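Local coordinates for protein yeast glycogen phosphorylase (Saccharomyces cerevisiae, PDB 1YGP) that belongs to the carbohydrate phosphorylase family of the GT-B clan and holds pyridoxal-5'-phosphate in a pocket, at residues L522-P527 with K700-I705; R577-I582 with D590-E595; K583-G588 with F692-N697; Q616-G621 with S651-K656. All blocks are in the same frame, centred on the assembly; numbering follows the deposited sequence.

Contact 1 (L522-P527 with K700-I705); sequences LKQANP and KAEIII
Ala525 and Glu702 join helices 518-524 and 698-704 in this GT-B phosphorylase, beside the pyridoxal-5'-phosphate pocket. Ala525 sits in a turn near the end of helix 518-524, and Glu702, on helix 698-704, directs its CB at that turn, with Ala525 CA and Glu702 CA 4.8 Å apart. The Ala525 methyl does the close packing. Its CB lies 3.6 Å from Glu702 O and 4.1 Å from Glu702 CB, so it rests against both the backbone carbonyl and the root of the glutamate side chain.

From there the glutamate travels along the alanine. Chi1 of -80° sets Glu702 CG opposite its own carbonyl carbon, and the extended chain beyond carries the carboxylate past Ala525 CB to Gln524. Gln524 comes to meet it by swinging CG away from its backbone N (chi1 -168°), and Glu702 OE1 ends 3.5 Å from Gln524 CG. The carboxylate has its main partner elsewhere: Glu702 OE2 forms a salt bridge with Arg520, from the same helix as Gln524, which ties the two helices by charge as well as by packing.

Ala701, next to Glu702, touches pyridoxal-5'-phosphate, and the Glu702 side chain is about 7 Å from that bound group. The turn is held from outside too, since Ala525 O accepts a hydrogen bond from Arg577. Within it, Asn526 N bonds Leu522 O at 2.9 Å, and Asn526 serves as N-cap of helix 527-536, its OD1 reaching Leu529 N in a weak bond.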
# COMPACT_ATOMS: atom_id res chain seq x y z
N LEU A 522 -25.48 -10.42 -18.78
CA LEU A 522 -26.85 -10.02 -19.13
C LEU A 522 -27.46 -9.10 -18.07
O LEU A 522 -27.91 -7.99 -18.37
CB LEU A 522 -27.75 -11.24 -19.31
CG LEU A 522 -29.26 -11.11 -19.57
CD1 LEU A 522 -29.52 -10.30 -20.80
CD2 LEU A 522 -29.87 -12.47 -19.82
N LYS A 523 -27.46 -9.49 -16.81
CA LYS A 523 -28.15 -8.67 -15.82
C LYS A 523 -27.35 -7.45 -15.42
O LYS A 523 -27.93 -6.38 -15.24
CB LYS A 523 -28.49 -9.50 -14.57
CG LYS A 523 -29.37 -8.70 -13.65
CD LYS A 523 -29.82 -9.54 -12.50
CE LYS A 523 -30.63 -8.68 -11.53
NZ LYS A 523 -31.71 -7.94 -12.17
N GLN A 524 -26.03 -7.55 -15.27
CA GLN A 524 -25.25 -6.39 -14.92
C GLN A 524 -25.13 -5.48 -16.14
O GLN A 524 -25.57 -4.33 -16.09
CB GLN A 524 -23.89 -6.80 -14.46
CG GLN A 524 -23.14 -5.64 -13.82
CD GLN A 524 -22.14 -6.16 -12.81
OE1 GLN A 524 -21.03 -5.68 -12.68
NE2 GLN A 524 -22.49 -7.15 -12.00
N ALA A 525 -24.59 -6.02 -17.23
CA ALA A 525 -24.35 -5.24 -18.43
C ALA A 525 -25.60 -4.74 -19.13
O ALA A 525 -25.54 -3.67 -19.72
CB ALA A 525 -23.56 -6.05 -19.45
N ASN A 526 -26.73 -5.46 -19.07
CA ASN A 526 -27.92 -5.04 -19.80
C ASN A 526 -29.20 -5.19 -18.99
O ASN A 526 -30.11 -5.95 -19.35
CB ASN A 526 -28.00 -5.85 -21.08
CG ASN A 526 -28.84 -5.21 -22.19
OD1 ASN A 526 -29.63 -4.27 -22.01
ND2 ASN A 526 -28.70 -5.70 -23.42
N PRO A 527 -29.37 -4.43 -17.89
CA PRO A 527 -30.55 -4.47 -17.04
C PRO A 527 -31.86 -4.26 -17.78
O PRO A 527 -32.81 -5.00 -17.55
CB PRO A 527 -30.30 -3.40 -16.03
CG PRO A 527 -29.46 -2.37 -16.77
CD PRO A 527 -28.51 -3.33 -17.48
N LYS A 700 -15.64 -1.33 -19.71
CA LYS A 700 -15.88 -0.77 -21.02
C LYS A 700 -16.65 -1.80 -21.85
O LYS A 700 -17.65 -1.47 -22.48
CB LYS A 700 -14.55 -0.43 -21.64
CG LYS A 700 -13.85 0.68 -20.85
CD LYS A 700 -13.39 1.75 -21.82
CE LYS A 700 -12.57 2.80 -21.13
NZ LYS A 700 -11.38 2.24 -20.51
N ALA A 701 -16.29 -3.08 -21.76
CA ALA A 701 -16.98 -4.14 -22.48
C ALA A 701 -18.40 -4.31 -21.95
O ALA A 701 -19.28 -4.71 -22.72
CB ALA A 701 -16.25 -5.47 -22.32
N GLU A 702 -18.70 -3.99 -20.69
CA GLU A 702 -20.06 -4.08 -20.21
C GLU A 702 -20.88 -2.93 -20.79
O GLU A 702 -22.10 -3.05 -20.82
CB GLU A 702 -20.13 -4.01 -18.70
CG GLU A 702 -19.81 -5.31 -17.96
CD GLU A 702 -19.65 -5.13 -16.44
OE1 GLU A 702 -20.48 -4.48 -15.80
OE2 GLU A 702 -18.67 -5.61 -15.89
N ILE A 703 -20.29 -1.81 -21.25
CA ILE A 703 -21.05 -0.73 -21.87
C ILE A 703 -21.15 -1.00 -23.37
O ILE A 703 -22.23 -0.87 -23.97
CB ILE A 703 -20.37 0.63 -21.60
CG1 ILE A 703 -20.32 0.91 -20.11
CG2 ILE A 703 -21.15 1.76 -22.26
CD1 ILE A 703 -21.67 0.85 -19.32
N ILE A 704 -20.03 -1.42 -23.97
CA ILE A 704 -19.91 -1.67 -25.40
C ILE A 704 -20.71 -2.87 -25.88
O ILE A 704 -21.48 -2.70 -26.82
CB ILE A 704 -18.42 -1.86 -25.76
CG1 ILE A 704 -17.73 -0.54 -25.57
CG2 ILE A 704 -18.24 -2.36 -27.19
CD1 ILE A 704 -16.23 -0.57 -25.85
N ILE A 705 -20.61 -4.07 -25.30
CA ILE A 705 -21.37 -5.20 -25.81
C ILE A 705 -22.90 -5.02 -25.87
O ILE A 705 -23.41 -5.23 -26.98
CB ILE A 705 -20.92 -6.42 -24.97
CG1 ILE A 705 -19.57 -6.79 -25.56
CG2 ILE A 705 -21.90 -7.59 -24.98
CD1 ILE A 705 -18.69 -7.82 -24.85

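Contact 2 (R577-I582 with D590-E595); sequences RLVDLI and DIINRE
A chi1 of -53° places CG of Arg594 beside its backbone N, and a bend at chi3 (113°) then turns the guanidinium back to Asp580 on helix 562-584. On the aspartate one oxygen makes the contact: Arg594 NH2 meets Asp580 OD1 at 2.8 Å, near the guanidinium plane, in a salt bridge whose hydrogen bond is weak because it is strongly bent. The carboxylate is turned 66° from the guanidinium. The other terminal nitrogen of the arginine serves its own loop, with Arg594 NH1 2.8 Å from Asp590 OD1. Val579 CG1 covers one face of the same guanidinium, 3.5 Å from Arg594 NE.

Next to this charged group the contact is aliphatic. Ile582 CD1 packs on Ile592 CD1 at 3.6 Å, a buried pair, Ile582 CG2 on Ile591 CG1 at 3.8 Å, and Val579 CG2 on Ile592 CG2 at 4.1 Å. Through these contacts the loop folds back on the helix it has just left. Phe602 of strand 601-606 touches both Val579 and Ile592.

One arginine is thus shared by two aspartates. Its charge would probably offset part of that of the two carboxylates, with Lys583 nearby adding a second positive charge.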
# COMPACT_ATOMS: atom_id res chain seq x y z
N ARG A 577 -26.01 4.91 -24.16
CA ARG A 577 -24.99 4.80 -23.12
C ARG A 577 -23.61 4.82 -23.74
O ARG A 577 -22.78 5.62 -23.31
CB ARG A 577 -24.98 3.51 -22.32
CG ARG A 577 -26.19 3.08 -21.53
CD ARG A 577 -25.74 2.02 -20.51
NE ARG A 577 -25.12 0.87 -21.15
CZ ARG A 577 -25.24 -0.37 -20.66
NH1 ARG A 577 -25.94 -0.62 -19.56
NH2 ARG A 577 -24.67 -1.37 -21.33
N LEU A 578 -23.36 4.01 -24.78
CA LEU A 578 -22.05 3.94 -25.41
C LEU A 578 -21.67 5.30 -25.96
O LEU A 578 -20.55 5.76 -25.74
CB LEU A 578 -22.06 2.92 -26.53
CG LEU A 578 -20.76 2.80 -27.32
CD1 LEU A 578 -19.66 2.31 -26.39
CD2 LEU A 578 -20.95 1.89 -28.51
N VAL A 579 -22.62 5.97 -26.62
CA VAL A 579 -22.40 7.30 -27.18
C VAL A 579 -21.97 8.23 -26.05
O VAL A 579 -20.92 8.89 -26.17
CB VAL A 579 -23.72 7.78 -27.89
CG1 VAL A 579 -23.60 9.20 -28.41
CG2 VAL A 579 -23.95 6.94 -29.14
N ASP A 580 -22.68 8.20 -24.92
CA ASP A 580 -22.32 9.00 -23.76
C ASP A 580 -20.88 8.72 -23.33
O ASP A 580 -20.17 9.69 -23.01
CB ASP A 580 -23.23 8.69 -22.56
CG ASP A 580 -24.60 9.36 -22.47
OD1 ASP A 580 -24.73 10.54 -22.78
OD2 ASP A 580 -25.54 8.69 -22.03
N LEU A 581 -20.43 7.45 -23.37
CA LEU A 581 -19.08 7.07 -22.97
C LEU A 581 -18.05 7.70 -23.89
O LEU A 581 -17.09 8.31 -23.44
CB LEU A 581 -18.84 5.56 -23.02
CG LEU A 581 -18.06 4.84 -21.90
CD1 LEU A 581 -17.68 3.46 -22.39
CD2 LEU A 581 -16.76 5.53 -21.52
N ILE A 582 -18.27 7.60 -25.20
CA ILE A 582 -17.34 8.12 -26.20
C ILE A 582 -17.18 9.65 -26.11
O ILE A 582 -16.11 10.20 -26.39
CB ILE A 582 -17.85 7.67 -27.59
CG1 ILE A 582 -18.02 6.16 -27.67
CG2 ILE A 582 -16.82 8.09 -28.63
CD1 ILE A 582 -18.78 5.64 -28.90
N ASP A 590 -18.92 15.15 -28.74
CA ASP A 590 -19.54 13.96 -29.29
C ASP A 590 -18.81 13.57 -30.57
O ASP A 590 -18.33 14.47 -31.27
CB ASP A 590 -21.03 14.20 -29.62
CG ASP A 590 -22.06 13.93 -28.52
OD1 ASP A 590 -22.07 12.85 -27.94
OD2 ASP A 590 -22.89 14.81 -28.25
N ILE A 591 -18.63 12.27 -30.87
CA ILE A 591 -18.07 11.86 -32.15
C ILE A 591 -19.27 11.39 -32.96
O ILE A 591 -19.51 11.84 -34.08
CB ILE A 591 -17.07 10.65 -32.08
CG1 ILE A 591 -15.97 10.87 -31.06
CG2 ILE A 591 -16.46 10.46 -33.48
CD1 ILE A 591 -15.08 12.11 -31.27
N ILE A 592 -20.04 10.46 -32.39
CA ILE A 592 -21.18 9.89 -33.09
C ILE A 592 -22.31 10.90 -33.11
O ILE A 592 -22.60 11.53 -32.08
CB ILE A 592 -21.63 8.59 -32.38
CG1 ILE A 592 -20.51 7.57 -32.56
CG2 ILE A 592 -22.93 8.05 -32.95
CD1 ILE A 592 -20.77 6.24 -31.83
N ASN A 593 -22.94 11.04 -34.27
CA ASN A 593 -24.05 11.97 -34.47
C ASN A 593 -25.33 11.42 -33.84
O ASN A 593 -25.97 10.53 -34.39
CB ASN A 593 -24.21 12.16 -35.97
CG ASN A 593 -25.27 13.16 -36.41
OD1 ASN A 593 -24.95 14.10 -37.13
ND2 ASN A 593 -26.55 13.01 -36.11
N ARG A 594 -25.75 11.98 -32.71
CA ARG A 594 -26.89 11.44 -31.98
C ARG A 594 -28.24 11.44 -32.70
O ARG A 594 -29.08 10.57 -32.44
CB ARG A 594 -27.04 12.19 -30.65
CG ARG A 594 -25.72 12.18 -29.87
CD ARG A 594 -25.90 12.79 -28.50
NE ARG A 594 -25.73 11.76 -27.48
CZ ARG A 594 -24.96 11.94 -26.40
NH1 ARG A 594 -24.29 13.06 -26.18
NH2 ARG A 594 -24.83 10.94 -25.53
N GLU A 595 -28.52 12.36 -33.62
CA GLU A 595 -29.79 12.30 -34.35
C GLU A 595 -29.65 11.16 -35.35
O GLU A 595 -28.55 10.96 -35.85

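Contact 3 (K583-G588 with F692-N697); sequences KKENDG and FVADYN. With PLP (pyridoxal-5'-phosphate), chain E.
Just where a Schellman motif ends helix 562-584, Glu585 reaches across to the end of strand 688-693. With CG anti to the backbone N (chi1 -164°) and the chain extended beyond, its carboxylate arrives at the backbone of Val693 and Ala694. Ala694 N donates a weak hydrogen bond to Glu585 OE2 (3.3 Å, 143°), and the same oxygen lies 3.6 Å from Val693 CA. The glutamate chain crosses that of Val693 at about a right angle, with Glu585 OE2 3.8 Å from Val693 CG1. Lys700 of helix 698-704 also touches the glutamate.

The Schellman bonds run from Gly588 N to Lys583 O and from Asp587 N to Lys584 O, both at 3.0 Å, with Asp587 at positive phi. Strand 688-693 is an outermost strand of the six-stranded parallel sheet in this GT-B protein, and the loop leaving it enters the pyridoxal-5'-phosphate pocket. There Asn697 C comes within 3.5 Å of PLP C2A, while Tyr696 CE2 is 4.0 Å from the same methyl, the ring lying oblique to it. Asn697 is also the N-cap of helix 698-704, its OD1 accepting from Lys700 N.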
# COMPACT_ATOMS: atom_id res chain seq x y z
N LYS A 583 -18.25 10.33 -25.72
CA LYS A 583 -18.29 11.77 -25.52
C LYS A 583 -17.47 12.07 -24.28
O LYS A 583 -16.55 12.88 -24.32
CB LYS A 583 -19.73 12.20 -25.31
CG LYS A 583 -19.96 13.69 -25.20
CD LYS A 583 -21.35 13.84 -24.67
CE LYS A 583 -21.80 15.28 -24.63
NZ LYS A 583 -23.23 15.36 -24.32
N LYS A 584 -17.76 11.40 -23.15
CA LYS A 584 -17.02 11.58 -21.91
C LYS A 584 -15.53 11.42 -22.19
O LYS A 584 -14.75 12.36 -22.03
CB LYS A 584 -17.52 10.55 -20.90
CG LYS A 584 -16.96 10.71 -19.48
CD LYS A 584 -17.63 9.75 -18.50
CE LYS A 584 -17.33 8.26 -18.75
NZ LYS A 584 -18.22 7.39 -18.00
N GLU A 585 -15.18 10.29 -22.81
CA GLU A 585 -13.81 9.98 -23.19
C GLU A 585 -13.27 10.97 -24.21
O GLU A 585 -12.06 11.03 -24.42
CB GLU A 585 -13.80 8.54 -23.73
CG GLU A 585 -12.44 7.83 -23.84
CD GLU A 585 -12.52 6.31 -24.11
OE1 GLU A 585 -12.88 5.58 -23.18
OE2 GLU A 585 -12.21 5.87 -25.23
N ASN A 586 -14.10 11.76 -24.89
CA ASN A 586 -13.63 12.78 -25.82
C ASN A 586 -13.78 14.20 -25.32
O ASN A 586 -14.03 15.16 -26.07
CB ASN A 586 -14.35 12.70 -27.15
CG ASN A 586 -13.28 12.35 -28.14
OD1 ASN A 586 -12.58 13.19 -28.72
ND2 ASN A 586 -13.12 11.04 -28.29
N ASP A 587 -13.66 14.31 -23.99
CA ASP A 587 -13.72 15.57 -23.27
C ASP A 587 -14.97 16.38 -23.67
O ASP A 587 -14.95 17.49 -24.20
CB ASP A 587 -12.44 16.38 -23.57
N GLY A 588 -16.10 15.70 -23.51
CA GLY A 588 -17.37 16.35 -23.74
C GLY A 588 -17.70 16.45 -25.21
O GLY A 588 -18.89 16.67 -25.49
N PHE A 692 -12.18 4.55 -31.82
CA PHE A 692 -11.35 3.54 -31.18
C PHE A 692 -11.48 3.73 -29.68
O PHE A 692 -11.21 4.83 -29.21
CB PHE A 692 -9.89 3.72 -31.58
CG PHE A 692 -8.96 2.66 -30.98
CD1 PHE A 692 -8.37 2.85 -29.74
CD2 PHE A 692 -8.69 1.49 -31.70
CE1 PHE A 692 -7.52 1.88 -29.22
CE2 PHE A 692 -7.84 0.52 -31.18
CZ PHE A 692 -7.25 0.72 -29.94
N VAL A 693 -11.87 2.77 -28.84
CA VAL A 693 -11.93 2.97 -27.40
C VAL A 693 -10.65 2.54 -26.70
O VAL A 693 -10.20 1.38 -26.74
CB VAL A 693 -13.14 2.21 -26.90
CG1 VAL A 693 -13.19 2.18 -25.38
CG2 VAL A 693 -14.37 2.92 -27.48
N ALA A 694 -9.99 3.49 -26.02
CA ALA A 694 -8.78 3.15 -25.29
C ALA A 694 -9.05 2.41 -24.00
O ALA A 694 -10.10 2.55 -23.37
CB ALA A 694 -8.00 4.39 -24.94
N ASP A 695 -8.03 1.58 -23.72
CA ASP A 695 -7.85 0.77 -22.51
C ASP A 695 -9.12 0.03 -22.13
O ASP A 695 -9.67 0.10 -21.05
CB ASP A 695 -7.37 1.72 -21.40
CG ASP A 695 -6.89 1.11 -20.10
OD1 ASP A 695 -5.91 0.36 -20.11
OD2 ASP A 695 -7.49 1.39 -19.06
N TYR A 696 -9.54 -0.71 -23.15
CA TYR A 696 -10.70 -1.57 -23.12
C TYR A 696 -10.43 -2.62 -22.08
O TYR A 696 -9.49 -3.40 -22.18
CB TYR A 696 -10.88 -2.17 -24.51
CG TYR A 696 -11.81 -3.36 -24.65
CD1 TYR A 696 -13.20 -3.23 -24.65
CD2 TYR A 696 -11.22 -4.61 -24.79
CE1 TYR A 696 -13.99 -4.37 -24.81
CE2 TYR A 696 -12.00 -5.74 -24.95
CZ TYR A 696 -13.37 -5.62 -24.96
OH TYR A 696 -14.12 -6.77 -25.17
N ASN A 697 -11.23 -2.52 -21.06
CA ASN A 697 -11.20 -3.44 -19.95
C ASN A 697 -12.60 -4.03 -19.80
O ASN A 697 -13.45 -3.83 -20.68
CB ASN A 697 -10.79 -2.68 -18.71
CG ASN A 697 -11.70 -1.52 -18.37
OD1 ASN A 697 -12.93 -1.59 -18.42
ND2 ASN A 697 -11.09 -0.40 -18.05
N1 PLP E . -11.41 -9.09 -22.47
C2 PLP E . -12.55 -8.58 -21.93
C2A PLP E . -12.49 -7.21 -21.29
C3 PLP E . -13.73 -9.31 -21.94
O3 PLP E . -14.85 -8.83 -21.33
C4 PLP E . -13.75 -10.57 -22.52
C4A PLP E . -14.96 -11.18 -22.85
C5 PLP E . -12.58 -11.08 -23.06
C6 PLP E . -11.42 -10.33 -23.03
C5A PLP E . -12.57 -12.44 -23.80
O4P PLP E . -12.89 -12.21 -25.19
P PLP E . -12.11 -12.87 -26.39
O1P PLP E . -11.54 -14.14 -25.88
O2P PLP E . -13.31 -13.24 -27.39
O3P PLP E . -11.30 -11.82 -27.05

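Contact 4 (Q616-G621 with S651-K656); sequences QLNVFG and SIFGGK
Amide against ring is the main interaction here: Asn618 of helix 615-634 brings its carboxamide to the far end of the Phe653 side chain. Asn618 ND2 is 3.1 Å from Phe653 CE2, and Asn618 CG is 3.5 Å from Phe653 CZ. The two side chains come from opposite directions, the amide and ring planes only 28° apart, with Asn618 ND2 placed obliquely to the ring. Asn618 holds CG anti to its backbone N (chi1 -178°), which extends the amide out from the helix to the phenylalanine. Its hydrogen bonding lies elsewhere: ND2 donates to Gln605 OE1, and OD1 has a weak bond with Tyr827.

The helix and strand belong to a beta-alpha-beta crossover, in which the chain leaves strand 601-606, passes through helix 615-634 and the shorter helix 639-645 and returns as strand 649-654, parallel to the first and next to it in the sheet. Phe653 faces helix 615-634, while Ile652 turns its CB from it and packs on Ile582 of helix 562-584.

Apolar contact is lighter. Val619 CG2 approaches Phe653 CE2 at 4.2 Å, its side chain crossing the aromatic one obliquely. Ile671 of helix 662-678 touches both Val619 and Phe653.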
# COMPACT_ATOMS: atom_id res chain seq x y z
N GLN A 616 -7.01 -5.67 -39.55
CA GLN A 616 -6.64 -5.01 -40.79
C GLN A 616 -7.60 -5.32 -41.92
O GLN A 616 -7.83 -4.44 -42.76
CB GLN A 616 -5.21 -5.37 -41.24
CG GLN A 616 -4.87 -6.76 -41.74
CD GLN A 616 -4.73 -7.81 -40.67
OE1 GLN A 616 -5.20 -7.65 -39.55
NE2 GLN A 616 -4.10 -8.93 -40.95
N LEU A 617 -8.23 -6.51 -41.93
CA LEU A 617 -9.20 -6.88 -42.96
C LEU A 617 -10.37 -5.92 -42.75
O LEU A 617 -10.88 -5.31 -43.69
CB LEU A 617 -9.70 -8.32 -42.78
CG LEU A 617 -10.38 -9.27 -43.82
CD1 LEU A 617 -11.38 -10.06 -43.03
CD2 LEU A 617 -11.15 -8.57 -44.94
N ASN A 618 -10.78 -5.73 -41.50
CA ASN A 618 -11.90 -4.86 -41.16
C ASN A 618 -11.62 -3.42 -41.54
O ASN A 618 -12.48 -2.76 -42.14
CB ASN A 618 -12.15 -4.98 -39.68
CG ASN A 618 -13.32 -4.17 -39.16
OD1 ASN A 618 -14.06 -3.51 -39.88
ND2 ASN A 618 -13.54 -4.17 -37.86
N VAL A 619 -10.39 -2.93 -41.29
CA VAL A 619 -10.02 -1.56 -41.66
C VAL A 619 -9.98 -1.44 -43.19
O VAL A 619 -10.53 -0.47 -43.75
CB VAL A 619 -8.62 -1.15 -41.11
CG1 VAL A 619 -8.52 0.36 -41.19
CG2 VAL A 619 -8.44 -1.42 -39.64
N PHE A 620 -9.41 -2.41 -43.93
CA PHE A 620 -9.38 -2.35 -45.39
C PHE A 620 -10.79 -2.29 -45.96
O PHE A 620 -11.05 -1.59 -46.94
CB PHE A 620 -8.64 -3.56 -45.96
CG PHE A 620 -7.16 -3.60 -45.59
CD1 PHE A 620 -6.48 -2.45 -45.19
CD2 PHE A 620 -6.49 -4.82 -45.60
CE1 PHE A 620 -5.14 -2.53 -44.79
CE2 PHE A 620 -5.15 -4.89 -45.20
CZ PHE A 620 -4.48 -3.76 -44.80
N GLY A 621 -11.71 -2.96 -45.29
CA GLY A 621 -13.10 -2.87 -45.65
C GLY A 621 -13.62 -1.46 -45.39
O GLY A 621 -14.39 -0.98 -46.23
N SER A 651 -18.12 2.29 -36.97
CA SER A 651 -17.26 1.18 -36.63
C SER A 651 -16.54 1.47 -35.30
O SER A 651 -15.86 2.50 -35.11
CB SER A 651 -16.26 0.97 -37.74
OG SER A 651 -16.92 0.77 -38.98
N ILE A 652 -16.71 0.58 -34.34
CA ILE A 652 -16.16 0.71 -33.00
C ILE A 652 -15.01 -0.28 -32.88
O ILE A 652 -15.22 -1.49 -33.03
CB ILE A 652 -17.31 0.42 -32.00
CG1 ILE A 652 -18.45 1.44 -32.13
CG2 ILE A 652 -16.74 0.45 -30.61
CD1 ILE A 652 -18.11 2.85 -31.61
N PHE A 653 -13.78 0.17 -32.67
CA PHE A 653 -12.66 -0.74 -32.47
C PHE A 653 -12.17 -0.55 -31.04
O PHE A 653 -12.22 0.55 -30.48
CB PHE A 653 -11.51 -0.43 -33.42
CG PHE A 653 -11.76 -0.77 -34.88
CD1 PHE A 653 -12.47 0.12 -35.70
CD2 PHE A 653 -11.21 -1.92 -35.43
CE1 PHE A 653 -12.64 -0.16 -37.06
CE2 PHE A 653 -11.38 -2.18 -36.80
CZ PHE A 653 -12.09 -1.30 -37.62
N GLY A 654 -11.68 -1.60 -30.41
CA GLY A 654 -11.11 -1.52 -29.09
C GLY A 654 -10.17 -2.70 -28.89
O GLY A 654 -10.40 -3.76 -29.50
N GLY A 655 -9.11 -2.54 -28.09
CA GLY A 655 -8.23 -3.65 -27.78
C GLY A 655 -6.80 -3.18 -27.60
O GLY A 655 -6.47 -2.05 -27.95
N LYS A 656 -5.94 -4.02 -27.04
CA LYS A 656 -4.56 -3.63 -26.79
C LYS A 656 -3.64 -4.55 -27.56
O LYS A 656 -3.97 -5.72 -27.78
CB LYS A 656 -4.16 -3.76 -25.34
CG LYS A 656 -4.94 -2.93 -24.35
CD LYS A 656 -4.48 -3.34 -22.98
CE LYS A 656 -5.30 -2.62 -21.95
NZ LYS A 656 -4.87 -3.05 -20.64

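Contacts 2, 3 and 4 gather round the six-stranded parallel sheet, and contact 1 lies beside the pyridoxal-5'-phosphate pocket. Contacts 2 and 3 share helix 562-584, their centres 11 Å apart. Contacts 3 and 4 use neighbouring strands, 688-693 and 649-654, joined by Val693 N to Phe653 O. Helix 698-704 of contact 1 follows the strand of contact 3. Along the chain, contact 1 encloses the other three, contact 2 closes before contact 4 opens, and contact 4 is nested inside contact 3. Contacts 1 and 3 hold Ala701, Tyr696 and Asn697 of the pocket, so the helix packing beside the sheet borders that site.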